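ABC transporter substrate-binding protein (Bradyrhizobium japonicum, PDB 4I1D) probably serves as the periplasmic solute-binding component of an ABC transporter of uncertain natural substrate, with d-malate bound in the crystal. Local coordinates at residues S101-Y105 against Y267-N271; A259-L263 against N278-P282. Residues are numbered along the deposited sequence.

Interactions 1 and 2 are neighbouring layers of one lobe, their centres 12 Å apart. Three of the four segments come from one run of chain, 259-282, and the fourth, 101-105, from far earlier in the sequence: 259-263 leads straight on to 267-271, which pairs with 101-105, and the chain then returns as 278-282 to cover 259-263. The layers touch directly, Tyr267 O lying 3.3 Å from Pro262 CB and Glu103 CB 3.9 Å from Leu261 CD2. Interaction 1 is the inner layer, about 8 Å from the centre of the chain and close to the d-malate pocket: the side chain of Tyr267 is about 6 Å from that of Arg208. Interaction 2, about 19 Å from the chain centre, lies away from that pocket.

Interaction 1 (S101-Y105 against Y267-N271)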
ATOM      1  N   SER A 101      33.450  22.203  22.082  1.00 45.86           N
ATOM      2  CA  SER A 101      32.741  21.468  23.134  1.00 55.78           C
ATOM      3  C   SER A 101      32.011  22.414  24.080  1.00 51.81           C
ATOM      4  O   SER A 101      32.574  23.416  24.535  1.00 48.42           O
ATOM      5  CB  SER A 101      33.705  20.577  23.922  1.00 58.07           C
ATOM      6  OG  SER A 101      34.360  19.671  23.058  1.00 62.52           O
ATOM      7  N   TYR A 102      30.763  22.083  24.392  1.00 46.08           N
ATOM      8  CA  TYR A 102      29.887  23.018  25.101  1.00 43.23           C
ATOM      9  C   TYR A 102      29.504  22.515  26.496  1.00 46.64           C
ATOM     10  O   TYR A 102      29.507  23.280  27.453  1.00 45.95           O
ATOM     11  CB  TYR A 102      28.660  23.284  24.240  1.00 42.93           C
ATOM     12  CG  TYR A 102      27.655  24.283  24.778  1.00 51.66           C
ATOM     13  CD1 TYR A 102      28.027  25.584  25.097  1.00 51.37           C
ATOM     14  CD2 TYR A 102      26.313  23.932  24.901  1.00 48.40           C
ATOM     15  CE1 TYR A 102      27.092  26.495  25.563  1.00 50.18           C
ATOM     16  CE2 TYR A 102      25.380  24.819  25.366  1.00 48.03           C
ATOM     17  CZ  TYR A 102      25.768  26.103  25.692  1.00 53.20           C
ATOM     18  OH  TYR A 102      24.821  26.987  26.141  1.00 48.99           O
ATOM     19  N   GLU A 103      29.198  21.223  26.601  1.00 46.70           N
ATOM     20  CA  GLU A 103      28.890  20.593  27.879  1.00 46.90           C
ATOM     21  C   GLU A 103      29.000  19.067  27.770  1.00 50.68           C
ATOM     22  O   GLU A 103      28.812  18.497  26.692  1.00 46.63           O
ATOM     23  CB  GLU A 103      27.481  20.982  28.320  1.00 41.89           C
ATOM     24  CG  GLU A 103      26.417  20.670  27.279  1.00 40.03           C
ATOM     25  CD  GLU A 103      25.912  19.221  27.338  1.00 48.41           C
ATOM     26  OE1 GLU A 103      25.391  18.727  26.317  1.00 52.67           O
ATOM     27  OE2 GLU A 103      26.016  18.576  28.403  1.00 44.83           O
ATOM     28  N   PHE A 104      29.298  18.405  28.885  1.00 50.75           N
ATOM     29  CA  PHE A 104      29.390  16.951  28.902  1.00 50.51           C
ATOM     30  C   PHE A 104      28.234  16.336  29.675  1.00 55.11           C
ATOM     31  O   PHE A 104      27.856  16.841  30.737  1.00 55.21           O
ATOM     32  CB  PHE A 104      30.700  16.508  29.529  1.00 53.26           C
ATOM     33  CG  PHE A 104      31.894  16.765  28.676  1.00 54.97           C
ATOM     34  CD1 PHE A 104      32.567  17.970  28.760  1.00 47.93           C
ATOM     35  CD2 PHE A 104      32.353  15.794  27.794  1.00 49.49           C
ATOM     36  CE1 PHE A 104      33.683  18.208  27.978  1.00 50.64           C
ATOM     37  CE2 PHE A 104      33.459  16.027  27.002  1.00 54.55           C
ATOM     38  CZ  PHE A 104      34.127  17.241  27.090  1.00 50.45           C
ATOM     39  N   TYR A 105      27.672  15.257  29.124  1.00 44.64           N
ATOM     40  CA  TYR A 105      26.650  14.460  29.799  1.00 42.08           C
ATOM     41  C   TYR A 105      26.982  12.988  29.678  1.00 47.43           C
ATOM     42  O   TYR A 105      27.798  12.605  28.842  1.00 45.53           O
ATOM     43  CB  TYR A 105      25.272  14.717  29.194  1.00 40.96           C
ATOM     44  CG  TYR A 105      25.132  14.384  27.720  1.00 47.28           C
ATOM     45  CD1 TYR A 105      24.475  13.234  27.299  1.00 48.14           C
ATOM     46  CD2 TYR A 105      25.634  15.231  26.751  1.00 42.93           C
ATOM     47  CE1 TYR A 105      24.321  12.944  25.940  1.00 45.95           C
ATOM     48  CE2 TYR A 105      25.494  14.947  25.399  1.00 44.06           C
ATOM     49  CZ  TYR A 105      24.835  13.809  24.999  1.00 43.51           C
ATOM     50  OH  TYR A 105      24.703  13.554  23.652  1.00 45.45           O
ATOM     51  N   TYR A 267      25.342  18.704  34.461  1.00 50.42           N
ATOM     52  CA  TYR A 267      26.175  18.453  33.292  1.00 47.79           C
ATOM     53  C   TYR A 267      27.521  19.117  33.491  1.00 58.07           C
ATOM     54  O   TYR A 267      27.639  20.058  34.273  1.00 67.23           O
ATOM     55  CB  TYR A 267      25.489  18.940  32.015  1.00 42.45           C
ATOM     56  CG  TYR A 267      24.223  18.162  31.721  1.00 52.36           C
ATOM     57  CD1 TYR A 267      24.167  16.793  31.951  1.00 52.05           C
ATOM     58  CD2 TYR A 267      23.074  18.792  31.238  1.00 59.69           C
ATOM     59  CE1 TYR A 267      23.006  16.061  31.698  1.00 63.14           C
ATOM     60  CE2 TYR A 267      21.899  18.062  30.982  1.00 63.75           C
ATOM     61  CZ  TYR A 267      21.878  16.695  31.217  1.00 69.64           C
ATOM     62  OH  TYR A 267      20.737  15.952  30.969  1.00 81.90           O
ATOM     63  N   GLY A 268      28.541  18.607  32.809  1.00 55.86           N
ATOM     64  CA  GLY A 268      29.890  19.115  32.967  1.00 55.27           C
ATOM     65  C   GLY A 268      30.173  20.221  31.975  1.00 58.56           C
ATOM     66  O   GLY A 268      29.553  20.270  30.910  1.00 57.11           O
ATOM     67  N   PRO A 269      31.113  21.116  32.313  1.00 51.17           N
ATOM     68  CA  PRO A 269      31.442  22.216  31.398  1.00 56.80           C
ATOM     69  C   PRO A 269      32.235  21.716  30.187  1.00 53.46           C
ATOM     70  O   PRO A 269      33.176  20.939  30.359  1.00 52.34           O
ATOM     71  CB  PRO A 269      32.306  23.150  32.268  1.00 55.38           C
ATOM     72  CG  PRO A 269      32.971  22.242  33.250  1.00 51.50           C
ATOM     73  CD  PRO A 269      31.997  21.082  33.493  1.00 54.27           C
ATOM     74  N   GLY A 270      31.851  22.137  28.985  1.00 46.61           N
ATOM     75  CA  GLY A 270      32.629  21.825  27.797  1.00 43.74           C
ATOM     76  C   GLY A 270      34.059  22.346  27.910  1.00 53.36           C
ATOM     77  O   GLY A 270      34.996  21.733  27.396  1.00 57.56           O
ATOM     78  N   ASN A 271      34.235  23.480  28.583  1.00 47.89           N
ATOM     79  CA  ASN A 271      35.564  24.063  28.752  1.00 52.04           C
ATOM     80  C   ASN A 271      36.152  23.668  30.092  1.00 58.54           C
ATOM     81  O   ASN A 271      35.732  24.178  31.133  1.00 59.96           O
ATOM     82  CB  ASN A 271      35.511  25.591  28.633  1.00 57.91           C
ATOM     83  CG  ASN A 271      36.895  26.235  28.693  1.00 58.42           C
ATOM     84  OD1 ASN A 271      37.875  25.616  29.119  1.00 56.54           O
ATOM     85  ND2 ASN A 271      36.976  27.485  28.266  1.00 59.68           N
TER
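A short edge strand is added here to the central sheet of a periplasmic binding protein, beside its ligand pocket. Residues 268-269 run antiparallel to 101-105. Phe104 and Gly268 form a hydrogen-bonded pair, Phe104 N to Gly268 O and Gly268 N to Phe104 O, both 2.8 Å. Glu103 and Pro269 follow as a non-hydrogen-bonded pair, where proline's lack of an NH costs the ladder nothing. Beyond it the pairing frays: Gly270 N reaches Tyr102 O at 3.0 Å in a weak hydrogen bond. Glycine suits that site because an ideal CB on Gly270 would stand 2.3 Å from Ser101 O. The Phe104 ring spreads along the partner strand, its edge at CD1 3.4 Å from Pro269 O. Tyr105 CB packs against Tyr267 CD1 at 3.6 Å, while the Tyr105 ring stacks edge-to-face on Trp205, a residue of the d-malate pocket. Glu103, with chi1 p, sends its carboxylate alongside Tyr267: OE1 hydrogen-bonds Thr231 OG1, whereas OE2, 3.7 Å from Tyr267 CB, has no polar partner in the model. Along the other edge of strand 100-112, toward strand 219-235, Tyr102 and Glu103 both face Thr231 in a classic beta bulge. Strands 100-112 and 219-235 are consistent with the long strands that pass between the lobes, as in the hinge of type II periplasmic binding proteins, here flanked by a short edge strand.

Interaction 2 (A259-L263 against N278-P282); sequences ANLPL and NVIKP
Ala259 lies in the last part of a helix that passes into a 3-10 segment, 261-263, in which Leu263 N donates to Asn260 O at 3.1 Å. Opposite this segment lies an irregular loop, the lead-in to helix 282-285 in a lobe of this periplasmic-binding-protein fold. Asn278 takes a left-handed conformation (phi/psi 73/37), Val279 is near -111/-26, and Ile280 and Lys281 are extended, placing Lys281 at the N-cap and Pro282 at the start of the helix, where a residue without an NH fits well. The backbones come closest at Ala259 and Val279, whose CA atoms are 6.3 Å apart.

The contact is apolar and buries 249 Å². Ala259, small enough for close approach, points its CB at Val279 CG2, 3.5 Å away; Val279, with chi1 near -19°, also sets CG2 3.3 Å from Ala259 O. Leu263 (m, t) brings CD1 to 4.0 Å from Val279 CG2 at the exposed margin. Asn260 points its CA-to-CB bond away, and its ND2 hydrogen-bonds Val256 O. Leu261 turns instead toward Ala17 of helix 12-30, so the turn is wedged between that helix and the loop. Pro262 O accepts a hydrogen bond from Arg284 NE. Ile280 (m, t) lays CG1 3.4 Å from Ala259 O and CD1 4.1 Å from Ala259 CB, and ends with CD1 3.6 Å from Pro262 CG.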
ATOM      1  N   ALA A 259      31.615  27.571  33.984  1.00 50.56           N
ATOM      2  CA  ALA A 259      31.633  27.049  35.343  1.00 59.30           C
ATOM      3  C   ALA A 259      30.271  27.240  36.012  1.00 61.78           C
ATOM      4  O   ALA A 259      29.941  26.548  36.973  1.00 62.31           O
ATOM      5  CB  ALA A 259      32.767  27.706  36.189  1.00 45.36           C
ATOM      6  N   ASN A 260      29.475  28.175  35.503  1.00 56.89           N
ATOM      7  CA  ASN A 260      28.163  28.429  36.094  1.00 56.48           C
ATOM      8  C   ASN A 260      27.093  27.433  35.663  1.00 53.16           C
ATOM      9  O   ASN A 260      26.067  27.290  36.330  1.00 53.24           O
ATOM     10  CB  ASN A 260      27.692  29.856  35.825  1.00 56.07           C
ATOM     11  CG  ASN A 260      28.091  30.813  36.937  1.00 66.54           C
ATOM     12  OD1 ASN A 260      27.311  31.083  37.853  1.00 70.95           O
ATOM     13  ND2 ASN A 260      29.315  31.324  36.867  1.00 58.56           N
ATOM     14  N   LEU A 261      27.331  26.742  34.554  1.00 47.35           N
ATOM     15  CA  LEU A 261      26.326  25.819  34.023  1.00 55.76           C
ATOM     16  C   LEU A 261      25.970  24.687  34.998  1.00 56.00           C
ATOM     17  O   LEU A 261      24.791  24.471  35.290  1.00 52.82           O
ATOM     18  CB  LEU A 261      26.735  25.258  32.657  1.00 45.73           C
ATOM     19  CG  LEU A 261      25.730  24.251  32.103  1.00 50.93           C
ATOM     20  CD1 LEU A 261      24.368  24.898  31.953  1.00 49.92           C
ATOM     21  CD2 LEU A 261      26.202  23.682  30.775  1.00 50.72           C
ATOM     22  N   PRO A 262      26.986  23.967  35.506  1.00 58.09           N
ATOM     23  CA  PRO A 262      26.766  22.892  36.487  1.00 57.89           C
ATOM     24  C   PRO A 262      26.260  23.395  37.833  1.00 60.22           C
ATOM     25  O   PRO A 262      26.009  22.602  38.739  1.00 56.88           O
ATOM     26  CB  PRO A 262      28.160  22.282  36.657  1.00 61.67           C
ATOM     27  CG  PRO A 262      29.100  23.346  36.230  1.00 65.53           C
ATOM     28  CD  PRO A 262      28.401  24.066  35.116  1.00 56.86           C
ATOM     29  N   LEU A 263      26.124  24.702  37.987  1.00 58.48           N
ATOM     30  CA  LEU A 263      25.487  25.207  39.189  1.00 59.68           C
ATOM     31  C   LEU A 263      23.975  25.021  39.054  1.00 63.58           C
ATOM     32  O   LEU A 263      23.232  25.085  40.035  1.00 66.20           O
ATOM     33  CB  LEU A 263      25.837  26.676  39.418  1.00 60.43           C
ATOM     34  CG  LEU A 263      27.297  26.973  39.767  1.00 61.93           C
ATOM     35  CD1 LEU A 263      27.440  28.403  40.286  1.00 58.37           C
ATOM     36  CD2 LEU A 263      27.787  25.996  40.806  1.00 62.31           C
ATOM     37  N   ASN A 278      37.033  28.416  40.405  1.00 74.57           N
ATOM     38  CA  ASN A 278      36.624  28.553  41.800  1.00 88.12           C
ATOM     39  C   ASN A 278      35.181  29.015  41.971  1.00 87.92           C
ATOM     40  O   ASN A 278      34.882  29.794  42.880  1.00 92.64           O
ATOM     41  CB  ASN A 278      37.552  29.519  42.544  1.00 98.97           C
ATOM     42  CG  ASN A 278      38.398  28.825  43.591  1.00108.69           C
ATOM     43  OD1 ASN A 278      38.051  28.811  44.772  1.00114.43           O
ATOM     44  ND2 ASN A 278      39.517  28.245  43.164  1.00110.74           N
ATOM     45  N   VAL A 279      34.290  28.553  41.095  1.00 84.13           N
ATOM     46  CA  VAL A 279      32.864  28.817  41.278  1.00 83.57           C
ATOM     47  C   VAL A 279      32.142  27.525  41.620  1.00 77.51           C
ATOM     48  O   VAL A 279      31.105  27.543  42.284  1.00 83.64           O
ATOM     49  CB  VAL A 279      32.198  29.501  40.053  1.00 80.56           C
ATOM     50  CG1 VAL A 279      33.245  30.147  39.162  1.00 84.15           C
ATOM     51  CG2 VAL A 279      31.343  28.515  39.276  1.00 69.22           C
ATOM     52  N   ILE A 280      32.712  26.408  41.177  1.00 70.81           N
ATOM     53  CA  ILE A 280      32.183  25.082  41.480  1.00 69.30           C
ATOM     54  C   ILE A 280      32.846  24.487  42.716  1.00 76.00           C
ATOM     55  O   ILE A 280      34.035  24.173  42.697  1.00 76.59           O
ATOM     56  CB  ILE A 280      32.414  24.116  40.312  1.00 67.56           C
ATOM     57  CG1 ILE A 280      31.899  24.726  39.004  1.00 65.30           C
ATOM     58  CG2 ILE A 280      31.736  22.778  40.587  1.00 68.58           C
ATOM     59  CD1 ILE A 280      32.249  23.910  37.771  1.00 57.74           C
ATOM     60  N   LYS A 281      32.075  24.328  43.787  1.00 77.52           N
ATOM     61  CA  LYS A 281      32.582  23.726  45.016  1.00 76.72           C
ATOM     62  C   LYS A 281      32.899  22.240  44.799  1.00 71.93           C
ATOM     63  O   LYS A 281      32.253  21.577  43.979  1.00 69.82           O
ATOM     64  CB  LYS A 281      31.570  23.907  46.152  1.00 85.08           C
ATOM     65  CG  LYS A 281      31.125  25.356  46.364  1.00102.47           C
ATOM     66  CD  LYS A 281      30.246  25.525  47.613  1.00115.94           C
ATOM     67  CE  LYS A 281      28.774  25.791  47.268  1.00119.68           C
ATOM     68  NZ  LYS A 281      28.053  24.591  46.730  1.00117.60           N
ATOM     69  N   PRO A 282      33.894  21.714  45.535  1.00 64.95           N
ATOM     70  CA  PRO A 282      34.350  20.321  45.404  1.00 66.56           C
ATOM     71  C   PRO A 282      33.202  19.309  45.480  1.00 70.32           C
ATOM     72  O   PRO A 282      33.144  18.388  44.660  1.00 70.67           O
ATOM     73  CB  PRO A 282      35.279  20.141  46.609  1.00 63.88           C
ATOM     74  CG  PRO A 282      35.709  21.533  46.977  1.00 64.24           C
ATOM     75  CD  PRO A 282      34.532  22.398  46.677  1.00 72.02           C
TER